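Local structure of putative polyketide cyclase (Bacillus cereus, 3K0Z) at residues A[56-69]-A[134-146]. The protein is of unknown function but belongs to the SnoaL-like polyketide cyclases of the NTF2 clan and is a putative lipoprotein. Sequence-based numbering, arbitrary orientation.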
loop_
_atom_site.group_PDB
_atom_site.type_symbol
_atom_site.label_atom_id
_atom_site.label_comp_id
_atom_site.label_asym_id
_atom_site.label_seq_id
_atom_site.Cartn_x
_atom_site.Cartn_y
_atom_site.Cartn_z
ATOM N N PRO A 56 -9.089 12.363 -18.076
ATOM C CA PRO A 56 -10.469 12.677 -17.807
ATOM C C PRO A 56 -11.441 11.492 -17.863
ATOM O O PRO A 56 -12.597 11.639 -17.458
ATOM C CB PRO A 56 -10.814 13.703 -18.893
ATOM C CG PRO A 56 -9.765 13.598 -19.905
ATOM C CD PRO A 56 -8.588 12.984 -19.308
ATOM N N GLN A 57 -11.019 10.336 -18.373
ATOM C CA GLN A 57 -11.907 9.190 -18.338
ATOM C C GLN A 57 -11.738 8.422 -17.030
ATOM O O GLN A 57 -12.490 7.486 -16.765
ATOM C CB GLN A 57 -11.628 8.254 -19.508
ATOM C CG GLN A 57 -11.798 8.913 -20.893
ATOM C CD GLN A 57 -11.380 7.985 -22.002
ATOM O OE1 GLN A 57 -12.080 7.043 -22.307
ATOM N NE2 GLN A 57 -10.236 8.272 -22.636
ATOM N N THR A 58 -10.739 8.802 -16.227
ATOM C CA THR A 58 -10.307 7.974 -15.089
ATOM C C THR A 58 -10.433 8.658 -13.733
ATOM O O THR A 58 -10.871 8.015 -12.759
ATOM C CB THR A 58 -8.854 7.546 -15.281
ATOM O OG1 THR A 58 -8.677 7.001 -16.598
ATOM C CG2 THR A 58 -8.420 6.509 -14.202
ATOM N N VAL A 59 -10.043 9.929 -13.670
ATOM C CA VAL A 59 -10.104 10.708 -12.445
ATOM C C VAL A 59 -11.040 11.907 -12.593
ATOM O O VAL A 59 -11.284 12.361 -13.696
ATOM C CB VAL A 59 -8.674 11.125 -11.939
ATOM C CG1 VAL A 59 -7.726 9.887 -11.949
ATOM C CG2 VAL A 59 -8.070 12.264 -12.795
ATOM N N THR A 60 -11.569 12.400 -11.476
ATOM C CA THR A 60 -12.455 13.553 -11.499
ATOM C C THR A 60 -11.603 14.798 -11.662
ATOM O O THR A 60 -10.401 14.803 -11.382
ATOM C CB THR A 60 -13.277 13.677 -10.221
ATOM O OG1 THR A 60 -12.395 13.837 -9.116
ATOM C CG2 THR A 60 -14.154 12.453 -10.037
ATOM N N GLU A 61 -12.228 15.885 -12.093
ATOM C CA GLU A 61 -11.444 17.080 -12.422
ATOM C C GLU A 61 -10.748 17.636 -11.191
ATOM O O GLU A 61 -9.726 18.252 -11.324
ATOM C CB GLU A 61 -12.301 18.155 -13.091
ATOM C CG GLU A 61 -13.165 18.919 -12.145
ATOM N N ASN A 62 -11.315 17.369 -10.011
ATOM C CA ASN A 62 -10.785 17.804 -8.724
ATOM C C ASN A 62 -9.997 16.737 -7.967
ATOM O O ASN A 62 -9.844 16.821 -6.740
ATOM C CB ASN A 62 -11.952 18.321 -7.864
ATOM C CG ASN A 62 -12.601 19.523 -8.467
ATOM O OD1 ASN A 62 -13.828 19.599 -8.589
ATOM N ND2 ASN A 62 -11.778 20.476 -8.883
ATOM N N PHE A 63 -9.484 15.753 -8.710
ATOM C CA PHE A 63 -8.641 14.678 -8.160
ATOM C C PHE A 63 -7.559 15.195 -7.208
ATOM O O PHE A 63 -6.883 16.171 -7.521
ATOM C CB PHE A 63 -7.993 13.909 -9.303
ATOM C CG PHE A 63 -6.904 12.958 -8.859
ATOM C CD1 PHE A 63 -7.203 11.705 -8.362
ATOM C CD2 PHE A 63 -5.579 13.341 -8.901
ATOM C CE1 PHE A 63 -6.162 10.829 -7.935
ATOM C CE2 PHE A 63 -4.541 12.477 -8.459
ATOM C CZ PHE A 63 -4.849 11.248 -7.978
ATOM N N PHE A 64 -7.396 14.537 -6.062
ATOM C CA PHE A 64 -6.496 15.008 -5.025
ATOM C C PHE A 64 -5.632 13.848 -4.481
ATOM O O PHE A 64 -6.142 12.793 -4.032
ATOM C CB PHE A 64 -7.319 15.651 -3.907
ATOM C CG PHE A 64 -6.495 16.378 -2.906
ATOM C CD1 PHE A 64 -5.929 15.712 -1.849
ATOM C CD2 PHE A 64 -6.289 17.723 -3.021
ATOM C CE1 PHE A 64 -5.152 16.376 -0.934
ATOM C CE2 PHE A 64 -5.513 18.388 -2.105
ATOM C CZ PHE A 64 -4.949 17.708 -1.068
ATOM N N ASP A 65 -4.325 14.035 -4.573
ATOM C CA ASP A 65 -3.353 13.078 -4.061
ATOM C C ASP A 65 -3.034 13.491 -2.625
ATOM O O ASP A 65 -2.479 14.576 -2.366
ATOM C CB ASP A 65 -2.098 13.083 -4.966
ATOM C CG ASP A 65 -1.050 12.080 -4.542
ATOM O OD1 ASP A 65 -1.230 11.500 -3.464
ATOM O OD2 ASP A 65 -0.049 11.878 -5.293
ATOM N N HIS A 66 -3.413 12.641 -1.680
ATOM C CA HIS A 66 -3.089 12.863 -0.286
ATOM C C HIS A 66 -1.651 12.598 0.086
ATOM O O HIS A 66 -1.257 12.925 1.198
ATOM C CB HIS A 66 -3.974 11.979 0.594
ATOM C CG HIS A 66 -5.412 12.343 0.514
ATOM N ND1 HIS A 66 -5.926 13.427 1.176
ATOM C CD2 HIS A 66 -6.436 11.799 -0.178
ATOM C CE1 HIS A 66 -7.214 13.527 0.911
ATOM N NE2 HIS A 66 -7.550 12.552 0.091
ATOM N N THR A 67 -0.866 12.000 -0.813
ATOM C CA THR A 67 0.498 11.591 -0.485
ATOM C C THR A 67 1.428 11.998 -1.646
ATOM O O THR A 67 2.059 11.178 -2.289
ATOM C CB THR A 67 0.504 10.077 -0.272
ATOM O OG1 THR A 67 -0.047 9.448 -1.434
ATOM C CG2 THR A 67 -0.341 9.643 0.962
ATOM N N LEU A 68 1.515 13.300 -1.871
ATOM C CA LEU A 68 2.068 13.838 -3.093
ATOM C C LEU A 68 3.570 13.766 -3.007
ATOM O O LEU A 68 4.119 14.313 -2.071
ATOM C CB LEU A 68 1.538 15.264 -3.209
ATOM C CG LEU A 68 1.504 16.061 -4.478
ATOM C CD1 LEU A 68 0.679 15.348 -5.610
ATOM C CD2 LEU A 68 0.963 17.450 -4.093
ATOM N N PRO A 69 4.248 13.024 -3.925
ATOM C CA PRO A 69 5.720 13.025 -3.916
ATOM C C PRO A 69 6.322 14.433 -3.972
ATOM O O PRO A 69 5.693 15.355 -4.523
ATOM C CB PRO A 69 6.067 12.229 -5.169
ATOM C CG PRO A 69 4.933 11.322 -5.361
ATOM C CD PRO A 69 3.735 12.129 -4.973
ATOM N N ASP A 134 -18.809 6.865 -8.452
ATOM C CA ASP A 134 -19.447 6.847 -9.754
ATOM C C ASP A 134 -18.460 6.524 -10.869
ATOM O O ASP A 134 -18.462 7.157 -11.901
ATOM C CB ASP A 134 -20.148 8.177 -10.004
ATOM C CG ASP A 134 -21.229 8.493 -8.936
ATOM O OD1 ASP A 134 -21.975 7.570 -8.521
ATOM O OD2 ASP A 134 -21.336 9.668 -8.509
ATOM N N GLY A 135 -17.587 5.560 -10.644
ATOM C CA GLY A 135 -16.693 5.113 -11.690
ATOM C C GLY A 135 -15.474 5.947 -11.991
ATOM O O GLY A 135 -14.760 5.654 -12.968
ATOM N N LYS A 136 -15.237 6.991 -11.180
ATOM C CA LYS A 136 -13.997 7.744 -11.281
ATOM C C LYS A 136 -13.261 7.888 -9.956
ATOM O O LYS A 136 -13.858 7.868 -8.893
ATOM C CB LYS A 136 -14.218 9.096 -11.944
ATOM C CG LYS A 136 -14.660 8.952 -13.401
ATOM C CD LYS A 136 -14.247 10.125 -14.214
ATOM C CE LYS A 136 -15.010 10.209 -15.539
ATOM N NZ LYS A 136 -14.789 11.561 -16.106
ATOM N N ILE A 137 -11.940 7.989 -10.038
ATOM C CA ILE A 137 -11.099 8.091 -8.858
ATOM C C ILE A 137 -11.133 9.548 -8.410
ATOM O O ILE A 137 -10.807 10.455 -9.209
ATOM C CB ILE A 137 -9.646 7.663 -9.186
ATOM C CG1 ILE A 137 -9.600 6.187 -9.662
ATOM C CG2 ILE A 137 -8.722 7.938 -7.982
ATOM C CD1 ILE A 137 -8.196 5.824 -10.314
ATOM N N THR A 138 -11.534 9.790 -7.161
ATOM C CA THR A 138 -11.600 11.156 -6.644
ATOM C C THR A 138 -10.337 11.570 -5.869
ATOM O O THR A 138 -9.976 12.749 -5.818
ATOM C CB THR A 138 -12.797 11.340 -5.753
ATOM O OG1 THR A 138 -12.664 10.521 -4.588
ATOM C CG2 THR A 138 -14.090 11.034 -6.520
ATOM N N GLU A 139 -9.686 10.601 -5.242
ATOM C CA GLU A 139 -8.511 10.880 -4.424
ATOM C C GLU A 139 -7.705 9.580 -4.203
ATOM O O GLU A 139 -8.196 8.465 -4.445
ATOM C CB GLU A 139 -8.903 11.518 -3.073
ATOM C CG GLU A 139 -9.860 10.692 -2.260
ATOM C CD GLU A 139 -10.457 11.412 -1.027
ATOM O OE1 GLU A 139 -10.083 12.526 -0.695
ATOM O OE2 GLU A 139 -11.286 10.819 -0.354
ATOM N N ASP A 140 -6.448 9.723 -3.789
ATOM C CA ASP A 140 -5.673 8.552 -3.516
ATOM C C ASP A 140 -4.596 8.780 -2.484
ATOM O O ASP A 140 -4.294 9.918 -2.104
ATOM C CB ASP A 140 -5.151 7.889 -4.803
ATOM C CG ASP A 140 -3.980 8.631 -5.446
ATOM O OD1 ASP A 140 -3.806 9.803 -5.149
ATOM O OD2 ASP A 140 -3.221 8.026 -6.251
ATOM N N TRP A 141 -4.054 7.653 -2.050
ATOM C CA TRP A 141 -2.945 7.527 -1.113
ATOM C C TRP A 141 -2.083 6.437 -1.708
ATOM O O TRP A 141 -2.542 5.319 -1.917
ATOM C CB TRP A 141 -3.417 7.084 0.270
ATOM C CG TRP A 141 -4.418 7.951 0.922
ATOM C CD1 TRP A 141 -4.193 8.867 1.923
ATOM C CD2 TRP A 141 -5.852 7.919 0.735
ATOM N NE1 TRP A 141 -5.373 9.402 2.322
ATOM C CE2 TRP A 141 -6.405 8.843 1.615
ATOM C CE3 TRP A 141 -6.703 7.178 -0.078
ATOM C CZ2 TRP A 141 -7.790 9.099 1.673
ATOM C CZ3 TRP A 141 -8.078 7.422 -0.019
ATOM C CH2 TRP A 141 -8.597 8.395 0.833
ATOM N N HIS A 142 -0.810 6.726 -1.955
ATOM C CA HIS A 142 0.001 5.764 -2.658
ATOM C C HIS A 142 1.451 5.887 -2.251
ATOM O O HIS A 142 1.907 6.928 -1.724
ATOM C CB HIS A 142 -0.143 6.015 -4.165
ATOM C CG HIS A 142 0.405 7.333 -4.608
ATOM N ND1 HIS A 142 1.667 7.470 -5.145
ATOM C CD2 HIS A 142 -0.130 8.578 -4.570
ATOM C CE1 HIS A 142 1.875 8.738 -5.447
ATOM N NE2 HIS A 142 0.804 9.434 -5.099
ATOM N N LEU A 143 2.187 4.818 -2.503
ATOM C CA LEU A 143 3.635 4.789 -2.184
ATOM C C LEU A 143 4.356 3.894 -3.176
ATOM O O LEU A 143 3.892 2.781 -3.456
ATOM C CB LEU A 143 3.765 4.256 -0.764
ATOM C CG LEU A 143 4.911 4.618 0.135
ATOM C CD1 LEU A 143 5.332 6.099 0.050
ATOM C CD2 LEU A 143 4.466 4.199 1.559
ATOM N N GLU A 144 5.431 4.411 -3.753
ATOM C CA GLU A 144 6.265 3.668 -4.701
ATOM C C GLU A 144 7.527 3.417 -3.946
ATOM O O GLU A 144 7.918 4.252 -3.118
ATOM C CB GLU A 144 6.562 4.501 -5.945
ATOM C CG GLU A 144 5.349 4.778 -6.831
ATOM C CD GLU A 144 4.394 5.829 -6.273
ATOM O OE1 GLU A 144 4.834 6.978 -6.100
ATOM O OE2 GLU A 144 3.204 5.483 -6.050
ATOM N N ASP A 145 8.172 2.289 -4.185
ATOM C CA ASP A 145 9.419 1.975 -3.435
ATOM C C ASP A 145 10.589 2.726 -4.088
ATOM O O ASP A 145 11.409 2.148 -4.776
ATOM C CB ASP A 145 9.615 0.445 -3.363
ATOM C CG ASP A 145 10.787 0.029 -2.485
ATOM O OD1 ASP A 145 11.429 0.903 -1.870
ATOM O OD2 ASP A 145 11.054 -1.189 -2.420
ATOM N N ASN A 146 10.625 4.046 -3.841
ATOM C CA ASN A 146 11.580 4.947 -4.491
ATOM C C ASN A 146 13.024 4.754 -4.036
ATOM O O ASN A 146 13.937 4.989 -4.805
ATOM C CB ASN A 146 11.167 6.422 -4.327
ATOM C CG ASN A 146 9.848 6.764 -5.043
ATOM O OD1 ASN A 146 8.912 7.258 -4.398
ATOM N ND2 ASN A 146 9.762 6.484 -6.354
HETATM O O HOH W 1 -12.822 5.252 -15.487
HETATM O O HOH W 2 -11.236 14.855 -5.310
HETATM O O HOH W 3 3.786 8.997 -2.053
#
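His142 and Asp65 form a short His-carboxylate hydrogen bond, NE2 to OD2 at 2.6 Å; OD2 lies in the imidazole plane and is met on its syn side, though tilted out of the carboxylate plane. The other nitrogen, ND1, donates to Glu144 OE2, so both ring nitrogens are held and the rotation of His142 is fixed between two acids. Asp65 is itself steadied by an Asx turn, its OD1 taking the backbone N of Thr67. Thr67 OG1, placed between its own backbone N and carbonyl carbon (chi1 55°), accepts from His142 N at 2.9 Å.

A second His-carboxylate pair lies farther out: His66 NE2 donates to Glu139 OE1 at 2.7 Å. OE1 lies in the imidazole plane, whereas NE2 approaches it from well above the carboxylate plane. The same imidazole makes an offset stack on the five-membered ring of Trp141 (centroids 4.4 Å apart, planes at 12°), while the backbone N of His66 donates to Asp140 O.

Phe64 N to Thr138 O and Asp140 N to Phe64 O join the main chains as parallel strands, 63-65 running 14° from 136-144. Before the corner at 61-62, which lies within a type I turn from Thr60 to Phe63, strand 59-60 pairs with the start of 136-144: Ile137 N donates to Thr58 O almost straight, and Lys136 NZ bonds to Pro56 O. Packing completes the contact, with Ile137 CG2 at the edge of the Phe63 ring, 3.9 Å from CE1, and Val59 CG1 against Ile137 CB.

Within the chain, strand 63-65 is an outermost strand of the curved NTF2-like sheet, beside 136-144, which pairs on its other flank with 120-133. Helix 30-49 covers Val59 and Ile137 through Phe43, helix 76-87 packs Leu79 on Phe63, and Arg110 of the second subunit makes a cation-pi contact with Trp141.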